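Local coordinates for protein CurF (Lyngbya majuscula, PDB 5DP2) that probably catalyses the NADPH-dependent, reductive ring closure that forms the cyclopropane of curacin A, as an unusual enoyl-acyl carrier protein reductase domain, at residues 13-26 with 318-330. Residues are numbered along the deposited sequence; the frame is centred on the assembly and turned at random.
Sequences LRIPSYGLLKNLTW and SEDVVEAFRHLQH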
ATOM      1  N   LEU A  13     -17.487  -3.588  -7.641  1.00  5.24           N
ATOM      2  CA  LEU A  13     -17.240  -4.765  -6.792  1.00  5.50           C
ATOM      3  C   LEU A  13     -17.871  -4.528  -5.421  1.00  5.53           C
ATOM      4  O   LEU A  13     -17.640  -3.515  -4.767  1.00  5.75           O
ATOM      5  CB  LEU A  13     -15.722  -4.968  -6.667  1.00  5.35           C
ATOM      6  CG  LEU A  13     -15.297  -6.301  -6.047  1.00  6.26           C
ATOM      7  CD1 LEU A  13     -15.661  -7.456  -6.938  1.00  7.62           C
ATOM      8  CD2 LEU A  13     -13.784  -6.261  -5.810  1.00  6.54           C
ATOM      9  N   ARG A  14     -18.675  -5.512  -4.978  1.00  5.84           N
ATOM     10  CA  ARG A  14     -19.423  -5.404  -3.741  1.00  6.26           C
ATOM     11  C   ARG A  14     -19.493  -6.762  -3.059  1.00  6.66           C
ATOM     12  O   ARG A  14     -19.172  -7.786  -3.662  1.00  7.94           O
ATOM     13  CB  ARG A  14     -20.852  -4.877  -4.023  1.00  6.46           C
ATOM     14  CG  ARG A  14     -20.902  -3.495  -4.673  1.00  6.30           C
ATOM     15  CD  ARG A  14     -20.530  -2.362  -3.732  1.00  6.18           C
ATOM     16  NE  ARG A  14     -21.677  -1.972  -2.885  1.00  6.67           N
ATOM     17  CZ  ARG A  14     -22.667  -1.191  -3.329  1.00  6.84           C
ATOM     18  NH1 ARG A  14     -22.596  -0.582  -4.494  1.00  7.07           N
ATOM     19  NH2 ARG A  14     -23.746  -1.004  -2.576  1.00  7.98           N
ATOM     20  N   ILE A  15     -19.939  -6.751  -1.808  1.00  7.10           N
ATOM     21  CA  ILE A  15     -20.227  -7.975  -1.062  1.00  7.79           C
ATOM     22  C   ILE A  15     -21.601  -7.854  -0.401  1.00  8.75           C
ATOM     23  O   ILE A  15     -22.032  -6.760  -0.044  1.00  9.85           O
ATOM     24  CB  ILE A  15     -19.159  -8.267   0.012  1.00  8.42           C
ATOM     25  CG1 ILE A  15     -18.959  -7.092   0.964  1.00  8.83           C
ATOM     26  CG2 ILE A  15     -17.853  -8.696  -0.629  1.00  9.17           C
ATOM     27  CD1 ILE A  15     -18.056  -7.384   2.144  1.00  9.92           C
ATOM     28  N   PRO A  16     -22.245  -9.007  -0.135  1.00 10.07           N
ATOM     29  CA  PRO A  16     -23.518  -8.984   0.572  1.00 11.81           C
ATOM     30  C   PRO A  16     -23.354  -8.999   2.084  1.00 11.89           C
ATOM     31  O   PRO A  16     -24.303  -8.666   2.816  1.00 14.31           O
ATOM     32  CB  PRO A  16     -24.187 -10.274   0.106  1.00 13.98           C
ATOM     33  CG  PRO A  16     -23.057 -11.206  -0.167  1.00 14.17           C
ATOM     34  CD  PRO A  16     -21.998 -10.314  -0.765  1.00 12.25           C
ATOM     35  N   SER A  17     -22.194  -9.434   2.563  1.00 11.80           N
ATOM     36  CA  SER A  17     -21.969  -9.750   3.973  1.00 12.13           C
ATOM     37  C   SER A  17     -20.473 -10.062   4.074  1.00 11.19           C
ATOM     38  O   SER A  17     -19.810 -10.306   3.055  1.00 11.47           O
ATOM     39  CB  SER A  17     -22.789 -10.955   4.439  1.00 15.33           C
ATOM     40  OG  SER A  17     -22.528 -12.084   3.625  1.00 17.98           O
ATOM     41  N   TYR A  18     -19.963 -10.097   5.300  1.00 11.35           N
ATOM     42  CA  TYR A  18     -18.554 -10.397   5.560  1.00 10.85           C
ATOM     43  C   TYR A  18     -18.321 -11.890   5.755  1.00 11.94           C
ATOM     44  O   TYR A  18     -19.215 -12.629   6.215  1.00 15.00           O
ATOM     45  CB  TYR A  18     -18.098  -9.680   6.822  1.00 10.42           C
ATOM     46  CG  TYR A  18     -18.094  -8.176   6.695  1.00  9.69           C
ATOM     47  CD1 TYR A  18     -17.357  -7.563   5.707  1.00  9.00           C
ATOM     48  CD2 TYR A  18     -18.812  -7.354   7.553  1.00 10.96           C
ATOM     49  CE1 TYR A  18     -17.334  -6.178   5.569  1.00  9.07           C
ATOM     50  CE2 TYR A  18     -18.793  -5.955   7.424  1.00 10.76           C
ATOM     51  CZ  TYR A  18     -18.043  -5.377   6.416  1.00  8.89           C
ATOM     52  OH  TYR A  18     -17.982  -4.001   6.232  1.00 10.25           O
ATOM     53  N   GLY A  19     -17.110 -12.328   5.415  1.00 11.60           N
ATOM     54  CA  GLY A  19     -16.601 -13.627   5.840  1.00 12.94           C
ATOM     55  C   GLY A  19     -15.981 -14.511   4.788  1.00 12.19           C
ATOM     56  O   GLY A  19     -15.180 -15.398   5.137  1.00 16.15           O
ATOM     57  N   LEU A  20     -16.353 -14.336   3.519  1.00 10.84           N
ATOM     58  CA  LEU A  20     -15.858 -15.213   2.441  1.00 11.00           C
ATOM     59  C   LEU A  20     -15.464 -14.418   1.199  1.00 10.20           C
ATOM     60  O   LEU A  20     -16.251 -13.593   0.708  1.00 10.35           O
ATOM     61  CB  LEU A  20     -16.861 -16.254   2.014  1.00 13.38           C
ATOM     62  CG  LEU A  20     -17.243 -17.340   3.028  1.00 15.31           C
ATOM     63  CD1 LEU A  20     -18.239 -18.275   2.397  1.00 17.61           C
ATOM     64  CD2 LEU A  20     -16.056 -18.138   3.565  1.00 15.85           C
ATOM     65  N   LEU A  21     -14.283 -14.698   0.656  1.00  9.91           N
ATOM     66  CA  LEU A  21     -13.861 -14.062  -0.587  1.00  9.39           C
ATOM     67  C   LEU A  21     -14.796 -14.406  -1.744  1.00  9.75           C
ATOM     68  O   LEU A  21     -14.998 -13.576  -2.644  1.00 10.20           O
ATOM     69  CB  LEU A  21     -12.410 -14.433  -0.947  1.00 10.28           C
ATOM     70  CG  LEU A  21     -11.347 -13.986   0.065  1.00 12.15           C
ATOM     71  CD1 LEU A  21      -9.968 -14.348  -0.438  1.00 14.16           C
ATOM     72  CD2 LEU A  21     -11.444 -12.508   0.373  1.00 13.06           C
ATOM     73  N   LYS A  22     -15.369 -15.617  -1.740  1.00 10.76           N
ATOM     74  CA  LYS A  22     -16.178 -16.026  -2.884  1.00 13.15           C
ATOM     75  C   LYS A  22     -17.428 -15.184  -3.035  1.00 13.19           C
ATOM     76  O   LYS A  22     -18.087 -15.234  -4.075  1.00 15.10           O
ATOM     77  CB  LYS A  22     -16.525 -17.512  -2.846  1.00 16.82           C
ATOM     78  CG  LYS A  22     -17.532 -17.888  -1.776  1.00 19.68           C
ATOM     79  CD  LYS A  22     -17.666 -19.394  -1.572  1.00 27.47           C
ATOM     80  CE  LYS A  22     -18.670 -20.018  -2.517  1.00 33.41           C
ATOM     81  NZ  LYS A  22     -18.785 -21.485  -2.254  1.00 34.54           N
ATOM     82  N   ASN A  23     -17.809 -14.431  -2.011  1.00 12.28           N
ATOM     83  CA  ASN A  23     -18.984 -13.577  -2.142  1.00 13.85           C
ATOM     84  C   ASN A  23     -18.724 -12.213  -2.801  1.00 11.50           C
ATOM     85  O   ASN A  23     -19.676 -11.444  -3.025  1.00 11.76           O
ATOM     86  CB  ASN A  23     -19.659 -13.360  -0.796  1.00 16.95           C
ATOM     87  CG  ASN A  23     -20.284 -14.615  -0.217  1.00 22.05           C
ATOM     88  OD1 ASN A  23     -20.878 -15.435  -0.927  1.00 26.07           O
ATOM     89  ND2 ASN A  23     -20.213 -14.730   1.096  1.00 23.17           N
ATOM     90  N   LEU A  24     -17.477 -11.920  -3.170  1.00 10.01           N
ATOM     91  CA  LEU A  24     -17.202 -10.734  -3.998  1.00  8.79           C
ATOM     92  C   LEU A  24     -17.969 -10.881  -5.320  1.00  8.97           C
ATOM     93  O   LEU A  24     -17.892 -11.917  -5.966  1.00 12.62           O
ATOM     94  CB  LEU A  24     -15.707 -10.645  -4.272  1.00  9.13           C
ATOM     95  CG  LEU A  24     -14.871 -10.126  -3.101  1.00  9.04           C
ATOM     96  CD1 LEU A  24     -13.411 -10.513  -3.265  1.00 10.35           C
ATOM     97  CD2 LEU A  24     -15.031  -8.616  -2.964  1.00  8.66           C
ATOM     98  N   THR A  25     -18.666  -9.812  -5.711  1.00  8.59           N
ATOM     99  CA  THR A  25     -19.617  -9.802  -6.806  0.58  9.63           C
ATOM    100  C   THR A  25     -19.473  -8.496  -7.603  1.00  7.99           C
ATOM    101  O   THR A  25     -19.420  -7.435  -7.002  1.00  8.90           O
ATOM    102  CB  THR A  25     -21.047  -9.871  -6.199  0.58 12.02           C
ATOM    103  OG1 THR A  25     -21.172 -11.027  -5.347  0.58 14.60           O
ATOM    104  CG2 THR A  25     -22.124  -9.880  -7.276  0.58 13.11           C
ATOM    105  N   TRP A  26     -19.518  -8.552  -8.933  1.00  8.38           N
ATOM    106  CA  TRP A  26     -19.608  -7.356  -9.762  1.00  8.04           C
ATOM    107  C   TRP A  26     -21.092  -6.958  -9.858  1.00  8.24           C
ATOM    108  O   TRP A  26     -21.870  -7.595 -10.555  1.00 13.68           O
ATOM    109  CB  TRP A  26     -19.018  -7.599 -11.142  1.00  8.85           C
ATOM    110  CG  TRP A  26     -17.506  -7.708 -11.135  1.00  9.01           C
ATOM    111  CD1 TRP A  26     -16.747  -8.828 -11.348  1.00 11.19           C
ATOM    112  CD2 TRP A  26     -16.579  -6.628 -10.899  1.00  8.46           C
ATOM    113  NE1 TRP A  26     -15.411  -8.508 -11.248  1.00 12.85           N
ATOM    114  CE2 TRP A  26     -15.288  -7.166 -10.983  1.00 10.92           C
ATOM    115  CE3 TRP A  26     -16.725  -5.251 -10.628  1.00  8.53           C
ATOM    116  CZ2 TRP A  26     -14.150  -6.387 -10.807  1.00 12.08           C
ATOM    117  CZ3 TRP A  26     -15.584  -4.470 -10.484  1.00  9.41           C
ATOM    118  CH2 TRP A  26     -14.312  -5.045 -10.569  1.00 11.07           C
ATOM    119  N   SER A 318     -10.598  -8.968 -14.591  1.00  8.54           N
ATOM    120  CA  SER A 318     -11.666  -8.660 -13.659  1.00  9.20           C
ATOM    121  C   SER A 318     -12.585  -9.838 -13.353  1.00  8.69           C
ATOM    122  O   SER A 318     -13.060  -9.955 -12.212  1.00  8.95           O
ATOM    123  CB  SER A 318     -12.513  -7.497 -14.180  1.00 11.50           C
ATOM    124  OG  SER A 318     -13.100  -7.813 -15.438  1.00 13.55           O
ATOM    125  N   GLU A 319     -12.821 -10.715 -14.327  1.00  8.99           N
ATOM    126  CA  GLU A 319     -13.677 -11.863 -14.053  0.50  9.37           C
ATOM    127  C   GLU A 319     -13.074 -12.823 -13.027  1.00  9.49           C
ATOM    128  O   GLU A 319     -13.816 -13.605 -12.432  1.00 12.18           O
ATOM    129  CB  GLU A 319     -14.076 -12.604 -15.331  0.50 10.04           C
ATOM    130  CG  GLU A 319     -12.952 -13.294 -16.103  0.50 11.02           C
ATOM    131  CD  GLU A 319     -12.240 -12.449 -17.166  0.50 11.93           C
ATOM    132  OE1 GLU A 319     -12.342 -11.198 -17.139  0.50 11.11           O
ATOM    133  OE2 GLU A 319     -11.564 -13.066 -18.031  0.50 14.22           O
ATOM    134  N   ASP A 320     -11.769 -12.747 -12.813  1.00  8.30           N
ATOM    135  CA  ASP A 320     -11.054 -13.583 -11.861  0.62  8.47           C
ATOM    136  C   ASP A 320     -10.712 -12.832 -10.581  1.00  8.37           C
ATOM    137  O   ASP A 320      -9.750 -13.181  -9.895  1.00  8.72           O
ATOM    138  CB  ASP A 320      -9.780 -14.137 -12.501  0.62  9.52           C
ATOM    139  CG  ASP A 320     -10.059 -15.045 -13.663  0.62 12.16           C
ATOM    140  OD1 ASP A 320     -11.185 -15.563 -13.756  0.62 14.02           O
ATOM    141  OD2 ASP A 320      -9.149 -15.254 -14.473  0.62 17.89           O
ATOM    142  N   VAL A 321     -11.515 -11.821 -10.219  1.00  8.20           N
ATOM    143  CA  VAL A 321     -11.209 -11.022  -9.047  1.00  8.11           C
ATOM    144  C   VAL A 321     -11.191 -11.845  -7.745  1.00  7.99           C
ATOM    145  O   VAL A 321     -10.376 -11.546  -6.869  1.00  7.99           O
ATOM    146  CB  VAL A 321     -12.188  -9.808  -8.958  1.00  9.05           C
ATOM    147  CG1 VAL A 321     -13.638 -10.240  -8.730  1.00 10.29           C
ATOM    148  CG2 VAL A 321     -11.731  -8.812  -7.916  1.00 10.00           C
ATOM    149  N   VAL A 322     -12.032 -12.866  -7.613  1.00  8.37           N
ATOM    150  CA  VAL A 322     -11.979 -13.673  -6.392  1.00  8.90           C
ATOM    151  C   VAL A 322     -10.601 -14.358  -6.275  1.00  8.87           C
ATOM    152  O   VAL A 322      -9.985 -14.358  -5.205  1.00  9.25           O
ATOM    153  CB  VAL A 322     -13.124 -14.713  -6.361  1.00 10.64           C
ATOM    154  CG1 VAL A 322     -12.936 -15.703  -5.216  1.00 12.01           C
ATOM    155  CG2 VAL A 322     -14.470 -14.006  -6.212  1.00 11.50           C
ATOM    156  N   GLU A 323     -10.139 -14.953  -7.371  1.00  9.42           N
ATOM    157  CA  GLU A 323      -8.826 -15.578  -7.375  1.00 10.03           C
ATOM    158  C   GLU A 323      -7.695 -14.565  -7.126  1.00  8.28           C
ATOM    159  O   GLU A 323      -6.679 -14.918  -6.518  1.00  8.81           O
ATOM    160  CB  GLU A 323      -8.582 -16.358  -8.649  1.00 12.42           C
ATOM    161  CG  GLU A 323      -9.456 -17.611  -8.728  1.00 17.45           C
ATOM    162  CD  GLU A 323      -9.357 -18.530  -7.495  1.00 24.39           C
ATOM    163  OE1 GLU A 323      -8.247 -18.777  -6.965  1.00 27.60           O
ATOM    164  OE2 GLU A 323     -10.403 -19.041  -7.040  1.00 38.50           O
ATOM    165  N   ALA A 324      -7.849 -13.320  -7.597  1.00  7.41           N
ATOM    166  CA  ALA A 324      -6.848 -12.291  -7.324  1.00  7.30           C
ATOM    167  C   ALA A 324      -6.748 -12.028  -5.808  1.00  6.79           C
ATOM    168  O   ALA A 324      -5.668 -11.954  -5.236  1.00  7.13           O
ATOM    169  CB  ALA A 324      -7.216 -11.019  -8.059  1.00  7.62           C
ATOM    170  N   PHE A 325      -7.919 -11.874  -5.147  1.00  6.82           N
ATOM    171  CA  PHE A 325      -7.932 -11.689  -3.711  1.00  7.15           C
ATOM    172  C   PHE A 325      -7.346 -12.906  -2.999  1.00  7.83           C
ATOM    173  O   PHE A 325      -6.595 -12.766  -2.031  1.00  8.26           O
ATOM    174  CB  PHE A 325      -9.353 -11.404  -3.170  1.00  7.69           C
ATOM    175  CG  PHE A 325      -9.797  -9.945  -3.209  1.00  7.07           C
ATOM    176  CD1 PHE A 325      -9.978  -9.262  -4.394  1.00  6.99           C
ATOM    177  CD2 PHE A 325     -10.092  -9.275  -2.034  1.00  7.33           C
ATOM    178  CE1 PHE A 325     -10.407  -7.933  -4.397  1.00  7.40           C
ATOM    179  CE2 PHE A 325     -10.535  -7.956  -2.022  1.00  8.02           C
ATOM    180  CZ  PHE A 325     -10.710  -7.284  -3.221  1.00  7.73           C
ATOM    181  N   ARG A 326      -7.678 -14.111  -3.479  1.00  8.44           N
ATOM    182  CA  ARG A 326      -7.153 -15.335  -2.857  1.00  9.45           C
ATOM    183  C   ARG A 326      -5.651 -15.457  -3.016  1.00  9.01           C
ATOM    184  O   ARG A 326      -4.971 -15.981  -2.123  1.00 10.58           O
ATOM    185  CB  ARG A 326      -7.839 -16.566  -3.452  1.00 11.83           C
ATOM    186  CG  ARG A 326      -9.201 -16.849  -2.895  1.00 15.28           C
ATOM    187  CD  ARG A 326      -9.812 -18.069  -3.545  1.00 18.10           C
ATOM    188  NE  ARG A 326     -11.069 -18.339  -2.877  1.00 20.32           N
ATOM    189  CZ  ARG A 326     -12.120 -18.924  -3.438  1.00 23.61           C
ATOM    190  NH1 ARG A 326     -12.053 -19.355  -4.693  1.00 26.87           N
ATOM    191  NH2 ARG A 326     -13.239 -19.119  -2.734  1.00 25.01           N
ATOM    192  N   HIS A 327      -5.122 -14.971  -4.140  1.00  8.74           N
ATOM    193  CA  HIS A 327      -3.680 -15.027  -4.400  1.00  8.91           C
ATOM    194  C   HIS A 327      -2.953 -14.251  -3.308  1.00  8.56           C
ATOM    195  O   HIS A 327      -1.901 -14.651  -2.814  1.00 10.36           O
ATOM    196  CB  HIS A 327      -3.403 -14.489  -5.801  1.00  9.82           C
ATOM    197  CG  HIS A 327      -2.028 -14.761  -6.321  1.00 11.02           C
ATOM    198  ND1 HIS A 327      -1.668 -15.923  -6.965  1.00 14.10           N
ATOM    199  CD2 HIS A 327      -0.937 -13.957  -6.359  1.00 11.60           C
ATOM    200  CE1 HIS A 327      -0.407 -15.824  -7.362  1.00 14.64           C
ATOM    201  NE2 HIS A 327       0.061 -14.646  -6.988  1.00 14.46           N
ATOM    202  N   LEU A 328      -3.520 -13.094  -2.926  1.00  8.18           N
ATOM    203  CA  LEU A 328      -2.954 -12.278  -1.846  1.00  8.07           C
ATOM    204  C   LEU A 328      -3.212 -12.907  -0.476  1.00  8.04           C
ATOM    205  O   LEU A 328      -2.297 -12.988   0.349  1.00  9.21           O
ATOM    206  CB  LEU A 328      -3.512 -10.837  -1.931  1.00  7.84           C
ATOM    207  CG  LEU A 328      -2.871  -9.861  -0.964  1.00  8.11           C
ATOM    208  CD1 LEU A 328      -1.350  -9.841  -1.015  1.00 10.29           C
ATOM    209  CD2 LEU A 328      -3.451  -8.486  -1.205  1.00  9.02           C
ATOM    210  N   GLN A 329      -4.424 -13.411  -0.245  1.00  8.53           N
ATOM    211  CA  GLN A 329      -4.726 -14.070   1.030  1.00  9.03           C
ATOM    212  C   GLN A 329      -3.764 -15.220   1.332  1.00  9.46           C
ATOM    213  O   GLN A 329      -3.297 -15.347   2.462  1.00 11.66           O
ATOM    214  CB  GLN A 329      -6.141 -14.616   0.993  1.00 10.02           C
ATOM    215  CG  GLN A 329      -6.556 -15.334   2.263  1.00 12.51           C
ATOM    216  CD  GLN A 329      -7.825 -16.162   2.111  1.00 14.76           C
ATOM    217  OE1 GLN A 329      -8.205 -16.560   0.997  1.00 17.26           O
ATOM    218  NE2 GLN A 329      -8.476 -16.443   3.228  1.00 18.67           N
ATOM    219  N   HIS A 330      -3.497 -16.051   0.323  1.00  9.13           N
ATOM    220  CA  HIS A 330      -2.595 -17.204   0.457  1.00 10.61           C
ATOM    221  C   HIS A 330      -1.129 -16.835   0.273  1.00 10.50           C
ATOM    222  O   HIS A 330      -0.267 -17.695   0.361  1.00 12.11           O
ATOM    223  CB  HIS A 330      -3.007 -18.304  -0.525  1.00 11.80           C
ATOM    224  CG  HIS A 330      -4.338 -18.910  -0.242  1.00 13.46           C
ATOM    225  ND1 HIS A 330      -4.839 -19.064   1.033  1.00 16.75           N
ATOM    226  CD2 HIS A 330      -5.286 -19.374  -1.082  1.00 17.11           C
ATOM    227  CE1 HIS A 330      -6.047 -19.588   0.961  1.00 16.91           C
ATOM    228  NE2 HIS A 330      -6.331 -19.802  -0.309  1.00 19.57           N
TER
HETATM  229  O   HOH W   1     -13.920 -17.979   0.003  1.00 23.97           O
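W26 supplies the one direct hydrogen bond between residues 13-26, on the N-terminal β-hairpin of antiparallel strands 11-14 and 25-28, and residues 318-330. Its NE1 donates to S318 O at 2.9 Å, with an N-H...O angle of 156°; the acceptor lies near the indole plane but is approached from above its own carbonyl plane. The same oxygen takes V321 N on its opposite face, so indole and helix start share one acceptor. A phenylalanine in place of W26 has no N-H to offer, so S318 O would probably keep V321 N but lose its link to the hairpin.

Apolar packing makes up most of the remainder. L24 points CD1 squarely onto the F325 ring, a CH-pi contact 3.7 Å from the centroid and 13° off the normal. The second torsion of L13 (chi2 66°) parts its branches: CD1 rests over the W26 ring and near V321 CG1, while CD2 reaches F325 CE1 at 4.0 Å. L21 lays CD1 against R326 CG (3.6 Å) and F325 CB.

A second polar cluster lies at the K22 end. Within the helix, R326 NH1 is salt-bridged to E323 OE2 (2.9 Å), which helps hold the guanidinium with V322 CG1 over one face. Water 1 accepts from both R326 NH2 and K22 N.

Helix 50-57 adds V56 against L21 and L24. In what is probably the GroES-like plus Rossmann-type architecture of this reductase family, a largely apolar interface, with direct and water-mediated polar links at its two ends, thus joins the N-terminal hairpin to helix 321-329, whose L328 touches NADP.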